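Side-chain contact in Lin2004 protein (Listeria innocua, PDB 2HUJ), which is of unknown function but represents a bacterial protein family that adopts a four-helical bundle fold: residues L30-N33 and E34-E38. Sequence-based numbering, arbitrary orientation.
Sequences LLQN and EKNWE
Midway along helix 16-45 of the four-helix bundle, Gln32 and Asn36, both buried residues, sit one turn apart and join their side-chain amides. NE2 of Gln32 donates to OD1 of Asn36 at 2.8 Å in a fairly straight bond. The acceptor lies in the plane of the glutamine amide, but the donor is tilted 26° from the asparagine carbonyl plane, and the two amide planes stand 46° apart. Gln32 leaves with CG anti to its own N (chi1 -180°) and then bends at chi2, which swings the amide toward the following turn. Its OE1 accepts from a water at 2.8 Å, and that water accepts from NZ of Lys35, whose chain runs extended beyond CG. Along the backbone, ordinary i to i+4 bonds continue, such as Lys35 N to Leu31 O at 2.9 Å. A second water donates to Glu34 OE2 (2.7 Å) and to Leu30 O, and accepts from Asn33 ND2 (3.0 Å), tying three residues together. Outside this helix, Asn33 ND2 and Glu34 OE1 bond Tyr119 O and OH on helix 112-137, and Trp37 stacks on the same tyrosine. Gln32 packs against Phe59 and Ala63 of helix 52-81, while Asn36 ND2 reaches Thr101 OG1 on helix 88-104.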
loop_
_atom_site.group_PDB
_atom_site.type_symbol
_atom_site.label_atom_id
_atom_site.label_comp_id
_atom_site.label_asym_id
_atom_site.label_seq_id
_atom_site.Cartn_x
_atom_site.Cartn_y
_atom_site.Cartn_z
ATOM N N LEU A 30 3.395 0.743 -2.781
ATOM C CA LEU A 30 2.869 0.116 -4.009
ATOM C C LEU A 30 3.374 -1.298 -4.198
ATOM O O LEU A 30 2.625 -2.216 -4.530
ATOM C CB LEU A 30 3.197 0.930 -5.228
ATOM C CG LEU A 30 2.305 2.143 -5.501
ATOM C CD1 LEU A 30 3.030 3.089 -6.413
ATOM C CD2 LEU A 30 0.997 1.643 -6.145
ATOM N N LEU A 31 4.659 -1.496 -3.956
ATOM C CA LEU A 31 5.245 -2.827 -4.038
ATOM C C LEU A 31 4.653 -3.802 -3.016
ATOM O O LEU A 31 4.360 -4.973 -3.345
ATOM C CB LEU A 31 6.779 -2.746 -3.881
ATOM C CG LEU A 31 7.552 -3.981 -4.319
ATOM C CD1 LEU A 31 7.465 -4.125 -5.865
ATOM C CD2 LEU A 31 9.014 -3.933 -3.874
ATOM N N GLN A 32 4.448 -3.327 -1.791
ATOM C CA GLN A 32 3.779 -4.142 -0.788
ATOM C C GLN A 32 2.396 -4.566 -1.254
ATOM O O GLN A 32 1.982 -5.718 -1.060
ATOM C CB GLN A 32 3.695 -3.414 0.557
ATOM C CG GLN A 32 3.011 -4.222 1.659
ATOM C CD GLN A 32 3.760 -5.507 2.024
ATOM O OE1 GLN A 32 4.905 -5.433 2.400
ATOM N NE2 GLN A 32 3.107 -6.688 1.896
ATOM N N ASN A 33 1.670 -3.615 -1.810
ATOM C CA ASN A 33 0.305 -3.862 -2.280
ATOM C C ASN A 33 0.331 -4.988 -3.327
ATOM O O ASN A 33 -0.496 -5.908 -3.287
ATOM C CB ASN A 33 -0.277 -2.561 -2.819
ATOM C CG ASN A 33 -1.767 -2.686 -3.153
ATOM O OD1 ASN A 33 -2.548 -3.198 -2.327
ATOM N ND2 ASN A 33 -2.155 -2.248 -4.332
ATOM N N GLU A 34 1.298 -4.914 -4.245
ATOM C CA GLU A 34 1.522 -5.956 -5.251
ATOM C C GLU A 34 1.863 -7.313 -4.638
ATOM O O GLU A 34 1.365 -8.324 -5.087
ATOM C CB GLU A 34 2.633 -5.564 -6.243
ATOM C CG GLU A 34 2.387 -4.368 -7.081
ATOM C CD GLU A 34 1.149 -4.462 -7.957
ATOM O OE1 GLU A 34 0.706 -5.577 -8.293
ATOM O OE2 GLU A 34 0.643 -3.386 -8.329
ATOM N N LYS A 35 2.701 -7.317 -3.602
ATOM C CA LYS A 35 3.063 -8.535 -2.892
ATOM C C LYS A 35 1.818 -9.194 -2.314
ATOM O O LYS A 35 1.667 -10.424 -2.436
ATOM C CB LYS A 35 4.046 -8.263 -1.759
ATOM C CG LYS A 35 5.451 -7.923 -2.154
ATOM C CD LYS A 35 6.296 -7.786 -0.880
ATOM C CE LYS A 35 7.675 -7.216 -1.126
ATOM N NZ LYS A 35 8.412 -7.076 0.185
ATOM N N ASN A 36 0.926 -8.391 -1.726
ATOM C CA ASN A 36 -0.317 -8.925 -1.151
ATOM C C ASN A 36 -1.121 -9.639 -2.202
ATOM O O ASN A 36 -1.631 -10.751 -1.998
ATOM C CB ASN A 36 -1.180 -7.805 -0.560
ATOM C CG ASN A 36 -0.534 -7.095 0.648
ATOM O OD1 ASN A 36 0.550 -7.448 1.121
ATOM N ND2 ASN A 36 -1.240 -6.071 1.132
ATOM N N TRP A 37 -1.265 -8.978 -3.346
ATOM C CA TRP A 37 -2.100 -9.489 -4.439
ATOM C C TRP A 37 -1.498 -10.760 -5.015
ATOM O O TRP A 37 -2.198 -11.737 -5.261
ATOM C CB TRP A 37 -2.195 -8.399 -5.504
ATOM C CG TRP A 37 -2.992 -8.720 -6.717
ATOM C CD1 TRP A 37 -2.546 -8.714 -7.993
ATOM C CD2 TRP A 37 -4.403 -9.054 -6.783
ATOM N NE1 TRP A 37 -3.573 -9.014 -8.852
ATOM C CE2 TRP A 37 -4.718 -9.234 -8.145
ATOM C CE3 TRP A 37 -5.407 -9.220 -5.826
ATOM C CZ2 TRP A 37 -6.004 -9.614 -8.585
ATOM C CZ3 TRP A 37 -6.696 -9.578 -6.264
ATOM C CH2 TRP A 37 -6.974 -9.758 -7.621
ATOM N N GLU A 38 -0.188 -10.768 -5.230
ATOM C CA GLU A 38 0.445 -11.969 -5.776
ATOM C C GLU A 38 0.429 -13.147 -4.815
ATOM O O GLU A 38 0.252 -14.280 -5.252
ATOM C CB GLU A 38 1.872 -11.684 -6.233
ATOM C CG GLU A 38 1.963 -10.654 -7.391
ATOM C CD GLU A 38 1.327 -11.133 -8.705
ATOM O OE1 GLU A 38 1.246 -12.374 -8.943
ATOM O OE2 GLU A 38 0.915 -10.258 -9.503
HETATM O O HOH W 1 0.138 -1.803 -6.176
HETATM O O HOH W 2 7.500 -4.771 1.467
#